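Local coordinates for protein cysteine synthase (Fusobacterium nucleatum subsp. nucleatum strain ATCC 25586, PDB 5XEM) that probably makes L-cysteine and acetate from O-acetyl-L-serine and hydrogen sulfide with the help of pyridoxal 5'-phosphate, and here holds an L-lanthionine Schiff base of that cofactor, at residues 230-233 with 234-238. Sequence-based numbering, arbitrary orientation.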
loop_
_atom_site.group_PDB
_atom_site.type_symbol
_atom_site.label_atom_id
_atom_site.label_comp_id
_atom_site.label_asym_id
_atom_site.label_seq_id
_atom_site.Cartn_x
_atom_site.Cartn_y
_atom_site.Cartn_z
ATOM N N GLY A 230 16.911 -22.927 -12.228
ATOM C CA GLY A 230 17.857 -23.979 -12.650
ATOM C C GLY A 230 19.303 -23.535 -12.642
ATOM O O GLY A 230 20.162 -24.159 -13.283
ATOM N N GLY A 231 19.590 -22.469 -11.911
ATOM C CA GLY A 231 20.953 -21.960 -11.799
ATOM C C GLY A 231 20.896 -20.560 -11.229
ATOM O O GLY A 231 19.799 -20.051 -10.930
ATOM N N ILE A 232 22.059 -19.941 -11.076
ATOM C CA ILE A 232 22.139 -18.574 -10.576
ATOM C C ILE A 232 21.809 -17.572 -11.691
ATOM O O ILE A 232 22.379 -17.637 -12.765
ATOM C CB ILE A 232 23.535 -18.289 -9.974
ATOM C CG1 ILE A 232 23.809 -19.244 -8.810
ATOM C CG2 ILE A 232 23.643 -16.849 -9.490
ATOM C CD1 ILE A 232 25.238 -19.220 -8.318
ATOM N N PRO A 233 20.860 -16.648 -11.456
ATOM C CA PRO A 233 20.500 -15.706 -12.534
ATOM C C PRO A 233 21.656 -14.820 -12.986
ATOM O O PRO A 233 22.504 -14.491 -12.193
ATOM C CB PRO A 233 19.379 -14.855 -11.911
ATOM C CG PRO A 233 18.891 -15.672 -10.749
ATOM C CD PRO A 233 20.102 -16.387 -10.225
ATOM N N ALA A 234 21.677 -14.456 -14.272
ATOM C CA ALA A 234 22.734 -13.633 -14.848
ATOM C C ALA A 234 22.866 -12.281 -14.167
ATOM O O ALA A 234 23.959 -11.713 -14.101
ATOM C CB ALA A 234 22.463 -13.429 -16.346
ATOM N N VAL A 235 21.762 -11.743 -13.650
ATOM C CA VAL A 235 21.800 -10.429 -13.005
ATOM C C VAL A 235 22.324 -10.406 -11.569
ATOM O O VAL A 235 22.505 -9.336 -11.019
ATOM C CB VAL A 235 20.425 -9.707 -13.054
ATOM C CG1 VAL A 235 20.059 -9.420 -14.509
ATOM C CG2 VAL A 235 19.347 -10.536 -12.357
ATOM N N TYR A 236 22.572 -11.572 -10.970
ATOM C CA TYR A 236 23.209 -11.641 -9.673
ATOM C C TYR A 236 24.713 -11.516 -9.848
ATOM O O TYR A 236 25.314 -12.269 -10.636
ATOM C CB TYR A 236 22.891 -12.971 -8.976
ATOM C CG TYR A 236 23.609 -13.129 -7.673
ATOM C CD1 TYR A 236 23.274 -12.352 -6.578
ATOM C CD2 TYR A 236 24.691 -14.031 -7.536
ATOM C CE1 TYR A 236 23.939 -12.484 -5.384
ATOM C CE2 TYR A 236 25.368 -14.151 -6.343
ATOM C CZ TYR A 236 25.002 -13.375 -5.267
ATOM O OH TYR A 236 25.665 -13.482 -4.059
ATOM N N ASP A 237 25.312 -10.601 -9.099
ATOM C CA ASP A 237 26.762 -10.416 -9.101
ATOM C C ASP A 237 27.376 -10.773 -7.747
ATOM O O ASP A 237 27.442 -9.958 -6.825
ATOM C CB ASP A 237 27.132 -8.989 -9.537
ATOM C CG ASP A 237 28.647 -8.782 -9.615
ATOM O OD1 ASP A 237 29.390 -9.773 -9.443
ATOM O OD2 ASP A 237 29.076 -7.627 -9.847
ATOM N N GLY A 238 27.853 -12.014 -7.646
ATOM C CA GLY A 238 28.340 -12.543 -6.374
ATOM C C GLY A 238 29.665 -11.949 -5.926
ATOM O O GLY A 238 30.050 -12.099 -4.776
HETATM O O HOH W 1 25.474 -14.614 -12.189
#
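Pro233 and Tyr236 close a type I beta turn: the amide N of Tyr236 donates to the carbonyl O of Pro233 over 3.2 Å, with an N-H...O angle of 158°. A water gives a second hydrogen bond to Pro233 O at 3.0 Å and also donates to Tyr236 O at 2.8 Å, tying the two ends of the turn together through their carbonyls.

Beside this polar clasp the CG2 methyl of Ile232 meets the near end of the Tyr236 ring, approaching CD2 at 3.6 Å and lying obliquely to the ring. Ile232 CG2 and Tyr236 CG (chi1 176°) each lie anti to their own backbone N, and these two rotamers bring the methyl and the CD2 side of the ring together. A looser apolar approach joins Pro233 CB to Val235 CG2, 4.3 Å apart.

Further out, Leu212 of helix 211-214 touches both Ile232 and Tyr236, Phe185 and Ser186 of helix 183-195 also contact the tyrosine, and Val235 packs on Thr181, a residue that binds pyridoxal 5'-phosphate. The Pro233 side chain lies about 6 Å from the bound lanthionine. Just past the turn, Ser186 OG hydrogen-bonds Asp237 N. Because Pro233 O accepts from both an amide and a water, and that water also serves Tyr236 O, the carbonyls at both ends have partners, consistent with a well-defined turn beside the cofactor site.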